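Long-range contacts in histone-lysine N-methyltransferase family member SUVH9 (PDB 4NJ5), which probably binds methylated DNA and recruits RNA polymerase V to chromatin for gene silencing, while lacking the methyltransferase activity of its relatives: residues Y23-E34 with R46-M57; N327-P335 with S418-D426. All coordinates share one frame; numbering follows the deposited sequence.

Contact 1 (Y23-E34 with R46-M57); sequences YDSLRMFLMMEE and RADGKAGKAGSM
Tyr23 swings its ring away from its own backbone N (chi1 180°), and CE1 comes against Ala54 CB, while Leu30, whose CG lies anti to the carbonyl carbon (chi1 -66°), sends CD1 between Lys50 and Ala54. The two belong to a pair of packed helices joined by a short connection, the segments' axes 8.8 Å apart at an angle of 125° between their directions, with knobs-into-holes packing. Leu30 is one knob, held among Lys50, Lys53, Ala54 and Met57; Ala54 is the reciprocal knob, among Tyr23, Leu26, Arg27 and Leu30. Its single methyl suits the spot, because the backbones come near here, Arg27 CA to Ala54 CA 5.5 Å. Gly55, with no side chain at all, brings its N to the edge of the Tyr23 ring. At one end Leu26 CD1 meets Met57 CB at 3.9 Å; toward the other, the flexible thioether of Met31 curls so that CE touches Ala47 CA at 3.5 Å. Charged groups gather at that far end: Glu34 OE2 lies 3.5 Å from Lys50 NZ in a salt bridge, with a longer, purely electrostatic pairing to poorly ordered Arg46. Arg27 lays its aliphatic CG and CD on Ala51 and Ala54, and grips Asp24 OD1 side-on through NE and NH2. Its remaining nitrogen, NH1, gives a 2.7 Å hydrogen bond to a water that in turn donates to Ala47 O.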
# COMPACT_ATOMS: atom_id res chain seq x y z
N TYR A 23 -3.44 3.29 -12.09
CA TYR A 23 -3.44 1.84 -12.24
C TYR A 23 -4.38 1.14 -11.26
O TYR A 23 -5.26 0.38 -11.66
CB TYR A 23 -2.01 1.28 -12.13
CG TYR A 23 -1.94 -0.22 -12.27
CD1 TYR A 23 -1.98 -0.82 -13.53
CD2 TYR A 23 -1.85 -1.04 -11.16
CE1 TYR A 23 -1.91 -2.19 -13.67
CE2 TYR A 23 -1.79 -2.42 -11.29
CZ TYR A 23 -1.82 -2.98 -12.54
OH TYR A 23 -1.76 -4.35 -12.67
N ASP A 24 -4.19 1.41 -9.97
CA ASP A 24 -5.02 0.77 -8.95
C ASP A 24 -6.50 1.15 -9.04
O ASP A 24 -7.39 0.31 -8.82
CB ASP A 24 -4.46 1.02 -7.54
CG ASP A 24 -3.28 0.12 -7.22
OD1 ASP A 24 -3.31 -1.06 -7.62
OD2 ASP A 24 -2.32 0.59 -6.57
N SER A 25 -6.78 2.42 -9.37
CA SER A 25 -8.17 2.83 -9.58
C SER A 25 -8.81 2.06 -10.73
O SER A 25 -9.96 1.60 -10.63
CB SER A 25 -8.27 4.33 -9.85
OG SER A 25 -7.82 5.06 -8.73
N LEU A 26 -8.07 1.91 -11.83
CA LEU A 26 -8.55 1.19 -13.00
C LEU A 26 -8.84 -0.27 -12.67
O LEU A 26 -9.91 -0.79 -13.00
CB LEU A 26 -7.53 1.28 -14.14
CG LEU A 26 -8.04 1.44 -15.57
CD1 LEU A 26 -6.99 0.91 -16.53
CD2 LEU A 26 -9.38 0.75 -15.79
N ARG A 27 -7.87 -0.93 -12.03
CA ARG A 27 -8.08 -2.30 -11.56
C ARG A 27 -9.37 -2.41 -10.78
O ARG A 27 -10.24 -3.23 -11.09
CB ARG A 27 -6.93 -2.74 -10.66
CG ARG A 27 -5.77 -3.42 -11.35
CD ARG A 27 -4.96 -4.24 -10.36
NE ARG A 27 -4.75 -3.53 -9.09
CZ ARG A 27 -5.37 -3.84 -7.95
NH1 ARG A 27 -6.23 -4.84 -7.91
NH2 ARG A 27 -5.12 -3.13 -6.86
N MET A 28 -9.50 -1.56 -9.76
CA MET A 28 -10.68 -1.59 -8.90
C MET A 28 -11.97 -1.39 -9.70
O MET A 28 -12.99 -2.01 -9.40
CB MET A 28 -10.56 -0.56 -7.77
CG MET A 28 -9.51 -0.94 -6.73
SD MET A 28 -9.25 0.34 -5.49
CE MET A 28 -10.89 0.44 -4.77
N PHE A 29 -11.91 -0.55 -10.73
CA PHE A 29 -13.07 -0.31 -11.57
C PHE A 29 -13.47 -1.54 -12.37
O PHE A 29 -14.65 -1.87 -12.46
CB PHE A 29 -12.81 0.86 -12.53
CG PHE A 29 -13.88 1.02 -13.57
CD1 PHE A 29 -15.11 1.58 -13.23
CD2 PHE A 29 -13.67 0.62 -14.88
CE1 PHE A 29 -16.10 1.73 -14.18
CE2 PHE A 29 -14.66 0.77 -15.84
CZ PHE A 29 -15.88 1.33 -15.49
N LEU A 30 -12.48 -2.21 -12.96
CA LEU A 30 -12.72 -3.43 -13.71
C LEU A 30 -13.32 -4.51 -12.81
O LEU A 30 -14.22 -5.27 -13.22
CB LEU A 30 -11.41 -3.94 -14.32
CG LEU A 30 -10.83 -3.01 -15.38
CD1 LEU A 30 -9.48 -3.51 -15.87
CD2 LEU A 30 -11.80 -2.87 -16.54
N MET A 31 -12.82 -4.55 -11.58
CA MET A 31 -13.38 -5.45 -10.57
C MET A 31 -14.83 -5.10 -10.20
O MET A 31 -15.66 -5.99 -10.04
CB MET A 31 -12.48 -5.51 -9.32
CG MET A 31 -11.01 -5.76 -9.64
SD MET A 31 -10.14 -6.81 -8.46
CE MET A 31 -10.21 -8.35 -9.37
N MET A 32 -15.14 -3.82 -10.07
CA MET A 32 -16.52 -3.45 -9.75
C MET A 32 -17.44 -3.80 -10.92
O MET A 32 -18.57 -4.23 -10.73
CB MET A 32 -16.62 -1.96 -9.40
CG MET A 32 -16.15 -1.63 -7.99
SD MET A 32 -17.17 -2.43 -6.73
CE MET A 32 -18.71 -1.54 -6.93
N GLU A 33 -16.93 -3.63 -12.14
CA GLU A 33 -17.73 -3.89 -13.33
C GLU A 33 -18.06 -5.37 -13.46
O GLU A 33 -19.20 -5.74 -13.73
CB GLU A 33 -17.04 -3.36 -14.59
CG GLU A 33 -17.07 -1.84 -14.74
CD GLU A 33 -18.47 -1.25 -14.70
OE1 GLU A 33 -19.07 -1.05 -15.78
OE2 GLU A 33 -18.97 -0.97 -13.59
N GLU A 34 -17.05 -6.21 -13.24
CA GLU A 34 -17.28 -7.66 -13.33
C GLU A 34 -18.13 -8.19 -12.17
O GLU A 34 -18.91 -9.12 -12.35
CB GLU A 34 -15.95 -8.41 -13.43
CG GLU A 34 -16.06 -9.87 -13.82
CD GLU A 34 -15.67 -10.12 -15.27
OE1 GLU A 34 -16.10 -9.35 -16.16
OE2 GLU A 34 -14.94 -11.10 -15.53
N ARG A 46 -9.53 -13.70 -10.47
CA ARG A 46 -10.00 -12.58 -11.25
C ARG A 46 -9.03 -11.41 -11.08
O ARG A 46 -8.90 -10.55 -11.97
CB ARG A 46 -11.39 -12.22 -10.74
CG ARG A 46 -11.99 -10.93 -11.24
CD ARG A 46 -12.96 -10.46 -10.16
NE ARG A 46 -14.34 -10.68 -10.54
CZ ARG A 46 -14.70 -11.48 -11.54
NH1 ARG A 46 -13.81 -12.16 -12.27
NH2 ARG A 46 -15.97 -11.60 -11.80
N ALA A 47 -8.35 -11.38 -9.94
CA ALA A 47 -7.36 -10.35 -9.63
C ALA A 47 -6.25 -10.23 -10.69
O ALA A 47 -5.97 -9.13 -11.17
CB ALA A 47 -6.76 -10.58 -8.24
N ASP A 48 -5.63 -11.35 -11.05
CA ASP A 48 -4.53 -11.33 -12.01
C ASP A 48 -4.97 -10.89 -13.41
O ASP A 48 -4.31 -10.07 -14.05
CB ASP A 48 -3.84 -12.69 -12.04
CG ASP A 48 -3.00 -12.96 -10.80
OD1 ASP A 48 -3.26 -12.34 -9.76
OD2 ASP A 48 -2.07 -13.80 -10.88
N GLY A 49 -6.09 -11.44 -13.87
CA GLY A 49 -6.64 -11.09 -15.16
C GLY A 49 -7.02 -9.62 -15.23
O GLY A 49 -6.76 -8.95 -16.23
N LYS A 50 -7.62 -9.11 -14.16
CA LYS A 50 -8.02 -7.71 -14.11
C LYS A 50 -6.80 -6.79 -14.03
O LYS A 50 -6.80 -5.68 -14.57
CB LYS A 50 -8.97 -7.45 -12.94
CG LYS A 50 -10.43 -7.29 -13.36
CD LYS A 50 -10.84 -8.33 -14.39
CE LYS A 50 -12.22 -8.01 -14.95
NZ LYS A 50 -12.48 -8.71 -16.24
N ALA A 51 -5.75 -7.26 -13.36
CA ALA A 51 -4.49 -6.55 -13.32
C ALA A 51 -3.89 -6.43 -14.72
O ALA A 51 -3.46 -5.35 -15.13
CB ALA A 51 -3.53 -7.26 -12.39
N GLY A 52 -3.89 -7.54 -15.44
CA GLY A 52 -3.37 -7.57 -16.80
C GLY A 52 -4.17 -6.67 -17.73
O GLY A 52 -3.61 -5.98 -18.59
N LYS A 53 -5.49 -6.67 -17.55
CA LYS A 53 -6.35 -5.82 -18.36
C LYS A 53 -6.10 -4.34 -18.08
O LYS A 53 -6.03 -3.53 -19.01
CB LYS A 53 -7.82 -6.16 -18.14
CG LYS A 53 -8.74 -5.56 -19.19
CD LYS A 53 -8.23 -5.89 -20.59
CE LYS A 53 -9.23 -5.49 -21.66
NZ LYS A 53 -9.51 -4.03 -21.64
N ALA A 54 -5.95 -4.00 -16.80
CA ALA A 54 -5.62 -2.63 -16.42
C ALA A 54 -4.31 -2.20 -17.08
O ALA A 54 -4.20 -1.10 -17.63
CB ALA A 54 -5.54 -2.50 -14.91
N GLY A 55 -3.33 -3.09 -17.03
CA GLY A 55 -2.07 -2.86 -17.72
C GLY A 55 -2.22 -2.58 -19.21
O GLY A 55 -1.70 -1.58 -19.70
N SER A 56 -2.94 -3.45 -19.93
CA SER A 56 -3.07 -3.30 -21.38
C SER A 56 -3.83 -2.03 -21.76
O SER A 56 -3.51 -1.35 -22.75
CB SER A 56 -3.74 -4.53 -22.00
OG SER A 56 -5.12 -4.57 -21.68
N MET A 57 -4.85 -1.72 -20.97
CA MET A 57 -5.61 -0.48 -21.16
C MET A 57 -4.73 0.74 -20.94
O MET A 57 -4.83 1.72 -21.68
CB MET A 57 -6.81 -0.44 -20.22
CG MET A 57 -7.91 -1.41 -20.59
SD MET A 57 -9.28 -1.31 -19.43
CE MET A 57 -9.88 0.35 -19.77
O HOH W 1 -6.88 -6.69 -9.80

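Contact 2 (N327-P335 with S418-D426); sequences NGTLIRQKP and SARWEDWGD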
# COMPACT_ATOMS: atom_id res chain seq x y z
N ASN A 327 -13.69 -5.77 -1.62
CA ASN A 327 -12.49 -6.17 -0.90
C ASN A 327 -12.26 -5.28 0.32
O ASN A 327 -11.25 -5.40 1.01
CB ASN A 327 -11.28 -6.13 -1.84
CG ASN A 327 -10.13 -7.00 -1.34
OD1 ASN A 327 -10.34 -8.00 -0.67
ND2 ASN A 327 -8.91 -6.60 -1.68
N GLY A 328 -13.21 -4.38 0.57
CA GLY A 328 -13.15 -3.48 1.70
C GLY A 328 -12.33 -2.23 1.43
O GLY A 328 -11.99 -1.49 2.35
N THR A 329 -12.04 -1.99 0.16
CA THR A 329 -11.15 -0.90 -0.25
C THR A 329 -11.92 0.36 -0.63
O THR A 329 -12.90 0.29 -1.37
CB THR A 329 -10.26 -1.33 -1.43
OG1 THR A 329 -9.63 -2.58 -1.13
CG2 THR A 329 -9.19 -0.29 -1.72
N LEU A 330 -11.48 1.50 -0.12
CA LEU A 330 -12.09 2.78 -0.49
C LEU A 330 -11.93 3.03 -1.98
O LEU A 330 -10.83 2.91 -2.52
CB LEU A 330 -11.47 3.93 0.31
CG LEU A 330 -12.09 5.31 0.04
CD1 LEU A 330 -13.52 5.36 0.56
CD2 LEU A 330 -11.26 6.44 0.65
N ILE A 331 -13.03 3.36 -2.65
CA ILE A 331 -13.00 3.62 -4.09
C ILE A 331 -12.57 5.05 -4.40
O ILE A 331 -11.66 5.28 -5.20
CB ILE A 331 -14.38 3.34 -4.74
CG1 ILE A 331 -14.79 1.88 -4.51
CG2 ILE A 331 -14.34 3.66 -6.22
CD1 ILE A 331 -16.22 1.56 -4.92
N ARG A 332 -13.22 6.02 -3.75
CA ARG A 332 -12.87 7.43 -3.88
C ARG A 332 -13.15 8.16 -2.56
O ARG A 332 -13.92 7.67 -1.74
CB ARG A 332 -13.67 8.08 -5.01
CG ARG A 332 -15.18 8.04 -4.83
CD ARG A 332 -15.90 8.60 -6.05
NE ARG A 332 -15.07 8.48 -7.25
CZ ARG A 332 -15.08 7.44 -8.08
NH1 ARG A 332 -15.89 6.41 -7.87
NH2 ARG A 332 -14.28 7.43 -9.13
N GLN A 333 -12.53 9.32 -2.36
CA GLN A 333 -12.83 10.17 -1.20
C GLN A 333 -14.27 10.69 -1.27
O GLN A 333 -14.79 10.96 -2.35
CB GLN A 333 -11.87 11.37 -1.14
CG GLN A 333 -10.42 11.04 -0.78
CD GLN A 333 -9.59 12.30 -0.52
OE1 GLN A 333 -10.11 13.32 -0.08
NE2 GLN A 333 -8.29 12.22 -0.80
N LYS A 334 -14.90 10.84 -0.11
CA LYS A 334 -16.22 11.46 0.01
C LYS A 334 -16.29 12.25 1.32
O LYS A 334 -15.57 11.93 2.26
CB LYS A 334 -17.37 10.43 -0.12
CG LYS A 334 -17.00 9.00 0.23
CD LYS A 334 -17.61 8.01 -0.78
CE LYS A 334 -19.10 8.28 -1.03
NZ LYS A 334 -19.95 7.92 0.14
N PRO A 335 -17.13 13.29 1.40
CA PRO A 335 -17.16 14.11 2.62
C PRO A 335 -17.71 13.36 3.83
O PRO A 335 -17.42 13.72 4.98
CB PRO A 335 -18.10 15.26 2.26
CG PRO A 335 -18.98 14.71 1.19
CD PRO A 335 -18.12 13.75 0.41
N SER A 418 -6.59 15.74 2.97
CA SER A 418 -6.38 14.57 2.13
C SER A 418 -6.30 15.01 0.68
O SER A 418 -6.40 14.19 -0.24
CB SER A 418 -7.54 13.58 2.32
OG SER A 418 -7.61 13.13 3.66
N ALA A 419 -6.10 16.31 0.47
CA ALA A 419 -6.20 16.91 -0.86
C ALA A 419 -5.14 16.40 -1.82
O ALA A 419 -5.31 16.48 -3.04
CB ALA A 419 -6.17 18.43 -0.76
N ARG A 420 -4.04 15.89 -1.27
CA ARG A 420 -2.96 15.34 -2.08
C ARG A 420 -3.43 14.14 -2.92
O ARG A 420 -2.94 13.91 -4.02
CB ARG A 420 -1.77 14.95 -1.20
CG ARG A 420 -0.85 13.90 -1.81
CD ARG A 420 0.61 14.25 -1.62
NE ARG A 420 1.31 13.24 -0.85
CZ ARG A 420 2.56 12.85 -1.09
NH1 ARG A 420 3.13 11.93 -0.33
NH2 ARG A 420 3.24 13.39 -2.08
N TRP A 421 -4.40 13.40 -2.39
CA TRP A 421 -4.83 12.17 -3.03
C TRP A 421 -6.26 12.25 -3.55
O TRP A 421 -6.96 11.24 -3.62
CB TRP A 421 -4.71 11.01 -2.04
CG TRP A 421 -3.37 10.93 -1.39
CD1 TRP A 421 -2.97 11.56 -0.25
CD2 TRP A 421 -2.24 10.18 -1.86
NE1 TRP A 421 -1.66 11.25 0.03
CE2 TRP A 421 -1.19 10.40 -0.94
CE3 TRP A 421 -2.01 9.34 -2.95
CZ2 TRP A 421 0.07 9.82 -1.09
CZ3 TRP A 421 -0.76 8.76 -3.09
CH2 TRP A 421 0.26 9.00 -2.17
N GLU A 422 -6.70 13.45 -3.93
CA GLU A 422 -8.07 13.61 -4.42
C GLU A 422 -8.31 12.98 -5.79
O GLU A 422 -9.46 12.77 -6.19
CB GLU A 422 -8.51 15.08 -4.36
CG GLU A 422 -8.84 15.55 -2.95
CD GLU A 422 -9.30 16.99 -2.89
OE1 GLU A 422 -9.41 17.63 -3.95
OE2 GLU A 422 -9.54 17.49 -1.77
N ASP A 423 -7.24 12.68 -6.50
CA ASP A 423 -7.34 12.03 -7.81
C ASP A 423 -7.54 10.52 -7.69
O ASP A 423 -7.60 9.81 -8.69
CB ASP A 423 -6.12 12.33 -8.67
CG ASP A 423 -6.07 13.78 -9.12
OD1 ASP A 423 -7.13 14.45 -9.08
OD2 ASP A 423 -4.98 14.24 -9.53
N TRP A 424 -7.62 10.03 -6.46
CA TRP A 424 -7.88 8.61 -6.21
C TRP A 424 -9.27 8.23 -6.73
O TRP A 424 -10.27 8.84 -6.38
CB TRP A 424 -7.76 8.32 -4.71
CG TRP A 424 -8.08 6.92 -4.32
CD1 TRP A 424 -9.10 6.50 -3.51
CD2 TRP A 424 -7.36 5.74 -4.70
NE1 TRP A 424 -9.06 5.13 -3.38
CE2 TRP A 424 -8.01 4.64 -4.10
CE3 TRP A 424 -6.24 5.50 -5.50
CZ2 TRP A 424 -7.57 3.33 -4.27
CZ3 TRP A 424 -5.80 4.20 -5.67
CH2 TRP A 424 -6.47 3.13 -5.05
N GLY A 425 -9.31 7.23 -7.60
CA GLY A 425 -10.56 6.81 -8.22
C GLY A 425 -10.84 7.49 -9.55
O GLY A 425 -11.79 7.13 -10.25
N ASP A 426 -10.02 8.48 -9.91
CA ASP A 426 -10.18 9.19 -11.17
C ASP A 426 -9.68 8.32 -12.33
O ASP A 426 -8.54 7.88 -12.34
CB ASP A 426 -9.42 10.53 -11.14
CG ASP A 426 -9.74 11.43 -12.34
OD1 ASP A 426 -9.84 10.92 -13.47
OD2 ASP A 426 -9.89 12.65 -12.14
O HOH W 2 -12.54 9.76 -7.77
O HOH W 3 -7.83 9.36 -1.61
O HOH W 4 -10.62 10.57 -4.22
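Two side-chain N-H groups reach across to backbone carbonyls: Gln333 NE2 donates to Ser418 O at 2.8 Å, nearly straight at 168°, and Trp424 NE1 donates to Leu330 O at 3.0 Å. The acceptors lie close to the amide and indole planes, yet each donor stands above the plane of the carbonyl it meets. Ser418 O also takes the N-H of Trp421, from the opposite face. Glutamine suits this place because its extended chain carries an uncharged amide between the two loops. One water links Gln333 NE2 to Trp421 O, and another accepts from Gln333 N and donates to the carbonyls of Glu422 and Trp424. A third, accepting from Arg332 NE at 2.9 Å, also donates to Trp424 O; Arg332 has its ionic partner in Glu321. Around these bonds, Ile331 O sits over one face of the Trp424 indole, 3.3 Å from CD1, and Gly425 CA comes within 3.6 Å of the same oxygen. Glycine suits this place: its phi is positive and its bare CA faces the Ile331 carbonyl. The pre-SET and SET regions are thus joined here chiefly through main-chain carbonyls, bound by the neutral Gln333 and Trp424 and, through water, by Arg332, with little apolar contact.

Both segments of contact 1 precede both of contact 2 in the sequence, and the centres lie about 17 Å apart. Helix 8-35 connects them: one side packs on helix 46-60, the other meets the loops of contact 2. There Ser25 OG and Gly425 N, 2.9 Å apart, probably share a hydrogen bond, and Met28 CE packs on Thr329 CG2 at 3.6 Å. Helix 46-60 in turn reaches toward the SRA domain, where Asp48 pairs with Arg189, whereas contact 2 joins the pre-SET region, with its three-zinc cluster, to the SET domain. The N-terminal helix therefore lies between the SRA and the pre-SET/SET parts, consistent with a fixed relative placement of the two.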